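Local coordinates for alternansucrase (Leuconostoc mesenteroides, PDB 6HVG), which is a large multidomain enzyme of glycosyl hydrolase family 70, built around a TIM-barrel-like catalytic core and flanked by repeats of the choline-binding and cell-wall-binding type, at residues L972-T977 with Y990-S995. Sequence-based numbering, arbitrary orientation.
Sequences LIFHKT and YEMKGS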
loop_
_atom_site.group_PDB
_atom_site.type_symbol
_atom_site.label_atom_id
_atom_site.label_comp_id
_atom_site.label_asym_id
_atom_site.label_seq_id
_atom_site.Cartn_x
_atom_site.Cartn_y
_atom_site.Cartn_z
ATOM N N LEU A 972 33.556 -26.093 24.972
ATOM C CA LEU A 972 34.592 -25.332 24.287
ATOM C C LEU A 972 34.671 -23.988 24.975
ATOM O O LEU A 972 33.701 -23.229 24.918
ATOM C CB LEU A 972 34.222 -25.074 22.839
ATOM C CG LEU A 972 34.319 -26.217 21.840
ATOM C CD1 LEU A 972 33.923 -25.682 20.478
ATOM C CD2 LEU A 972 35.724 -26.791 21.808
ATOM N N ILE A 973 35.804 -23.674 25.615
ATOM C CA ILE A 973 35.916 -22.407 26.350
ATOM C C ILE A 973 36.607 -21.344 25.484
ATOM O O ILE A 973 37.612 -21.615 24.835
ATOM C CB ILE A 973 36.665 -22.552 27.691
ATOM C CG1 ILE A 973 36.288 -23.857 28.419
ATOM C CG2 ILE A 973 36.390 -21.329 28.567
ATOM C CD1 ILE A 973 34.943 -23.838 29.096
ATOM N N PHE A 974 36.059 -20.133 25.485
ATOM C CA PHE A 974 36.608 -19.033 24.704
ATOM C C PHE A 974 36.882 -17.836 25.604
ATOM O O PHE A 974 36.131 -17.573 26.544
ATOM C CB PHE A 974 35.635 -18.597 23.606
ATOM C CG PHE A 974 35.421 -19.619 22.526
ATOM C CD1 PHE A 974 34.500 -20.636 22.694
ATOM C CD2 PHE A 974 36.139 -19.554 21.333
ATOM C CE1 PHE A 974 34.291 -21.570 21.691
ATOM C CE2 PHE A 974 35.936 -20.484 20.319
ATOM C CZ PHE A 974 35.013 -21.493 20.497
ATOM N N HIS A 975 37.953 -17.112 25.291
ATOM C CA HIS A 975 38.395 -15.961 26.081
ATOM C C HIS A 975 38.434 -14.720 25.195
ATOM O O HIS A 975 38.254 -14.818 23.974
ATOM C CB HIS A 975 39.789 -16.227 26.678
ATOM C CG HIS A 975 39.877 -17.491 27.477
ATOM N ND1 HIS A 975 39.614 -17.536 28.828
ATOM C CD2 HIS A 975 40.188 -18.759 27.112
ATOM C CE1 HIS A 975 39.755 -18.776 29.263
ATOM N NE2 HIS A 975 40.102 -19.538 28.242
ATOM N N LYS A 976 38.725 -13.569 25.800
ATOM C CA LYS A 976 38.914 -12.328 25.048
ATOM C C LYS A 976 39.972 -12.539 23.969
ATOM O O LYS A 976 39.788 -12.165 22.821
ATOM C CB LYS A 976 39.312 -11.176 25.984
ATOM C CG LYS A 976 39.467 -9.813 25.306
ATOM C CD LYS A 976 39.949 -8.736 26.274
ATOM C CE LYS A 976 40.022 -7.366 25.610
ATOM N NZ LYS A 976 41.172 -7.258 24.654
ATOM N N THR A 977 41.082 -13.142 24.359
ATOM C CA THR A 977 42.159 -13.439 23.436
ATOM C C THR A 977 42.319 -14.954 23.398
ATOM O O THR A 977 42.241 -15.622 24.434
ATOM C CB THR A 977 43.444 -12.691 23.860
ATOM O OG1 THR A 977 44.269 -12.485 22.708
ATOM C CG2 THR A 977 44.209 -13.436 24.985
ATOM N N TYR A 990 43.361 -15.173 17.652
ATOM C CA TYR A 990 41.988 -14.721 17.346
ATOM C C TYR A 990 41.297 -14.098 18.562
ATOM O O TYR A 990 41.203 -14.713 19.626
ATOM C CB TYR A 990 41.151 -15.896 16.829
ATOM C CG TYR A 990 39.780 -15.524 16.309
ATOM C CD1 TYR A 990 39.624 -14.941 15.061
ATOM C CD2 TYR A 990 38.631 -15.787 17.066
ATOM C CE1 TYR A 990 38.360 -14.627 14.589
ATOM C CE2 TYR A 990 37.362 -15.470 16.594
ATOM C CZ TYR A 990 37.230 -14.894 15.360
ATOM O OH TYR A 990 35.981 -14.596 14.901
ATOM N N GLU A 991 40.783 -12.887 18.385
ATOM C CA GLU A 991 40.090 -12.183 19.457
ATOM C C GLU A 991 38.564 -12.330 19.325
ATOM O O GLU A 991 38.025 -12.178 18.231
ATOM C CB GLU A 991 40.488 -10.694 19.431
ATOM C CG GLU A 991 40.300 -9.960 20.762
ATOM C CD GLU A 991 40.380 -8.439 20.651
ATOM O OE1 GLU A 991 41.050 -7.936 19.725
ATOM O OE2 GLU A 991 39.780 -7.745 21.511
ATOM N N MET A 992 37.878 -12.625 20.436
ATOM C CA MET A 992 36.408 -12.512 20.515
ATOM C C MET A 992 36.029 -11.028 20.516
ATOM O O MET A 992 35.916 -10.375 21.560
ATOM C CB MET A 992 35.836 -13.187 21.767
ATOM C CG MET A 992 35.896 -14.706 21.778
ATOM S SD MET A 992 34.667 -15.542 20.735
ATOM C CE MET A 992 33.172 -15.252 21.703
ATOM N N LYS A 993 35.833 -10.527 19.307
ATOM C CA LYS A 993 35.763 -9.112 19.009
ATOM C C LYS A 993 34.582 -8.914 18.068
ATOM O O LYS A 993 34.488 -9.578 17.029
ATOM C CB LYS A 993 37.076 -8.694 18.302
ATOM C CG LYS A 993 37.309 -7.207 18.105
ATOM C CD LYS A 993 38.462 -6.945 17.135
ATOM C CE LYS A 993 38.843 -5.460 17.084
ATOM N NZ LYS A 993 37.814 -4.591 16.439
ATOM N N GLY A 994 33.675 -8.016 18.421
ATOM C CA GLY A 994 32.669 -7.558 17.470
ATOM C C GLY A 994 33.370 -6.838 16.325
ATOM O O GLY A 994 34.354 -6.130 16.535
ATOM N N SER A 995 32.882 -7.033 15.109
ATOM C CA SER A 995 33.484 -6.426 13.921
ATOM C C SER A 995 32.436 -5.645 13.124
ATOM O O SER A 995 31.228 -5.822 13.323
ATOM C CB SER A 995 34.114 -7.513 13.031
ATOM O OG SER A 995 35.135 -8.251 13.709
#
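M992 packs against F974 on the buried side of this contact, while K976 and E991 meet on the more open side. The methionine places CG anti to its own carbonyl carbon (chi1 -70°), and its chain then bends twice. M992 CG lies 3.2 Å from H975 O, and M992 SD comes to 4.3 Å from F974 CB. M992 SD stands 5.1 Å from the centroid of the F974 ring, an oblique Met-aromatic contact 45° off the ring normal. L880 and I928 also touch M992, and W1007 meets F974 edge-to-face, so the pair belongs to a larger apolar cluster.

Between the two sides runs the backbone link. M992 N donates to K976 O over 3.1 Å, a bent bond (141° at the hydrogen) whose donor is tilted from the carbonyl plane. K976 O also receives a CA-H...O contact from E991 CA at 3.4 Å, so both interactions fall on one carbonyl oxygen. Next to it T977 and E991 form an antiparallel non-hydrogen-bonded pair.

The charged side is looser. The side chains of K976 and E991 run alongside each other in the same direction, and their salt bridge is long: K976 NZ to E991 OE2 is 3.5 Å, with only a weak hydrogen bond. OE2 has a second partner in K921, and these two lysines probably favour a charged carboxylate. H975, exposed to solvent, turns its CB away from the other segment.

The contact lies in a peripheral region rich in β-strands, its centre about 45 Å from the centre of the chain. Strand 971-975 pairs with strand 927-931 in a small two-stranded sheet; past K976 the chain enters strand 977-982, which runs antiparallel to strand 987-991 within the larger, branched sheet.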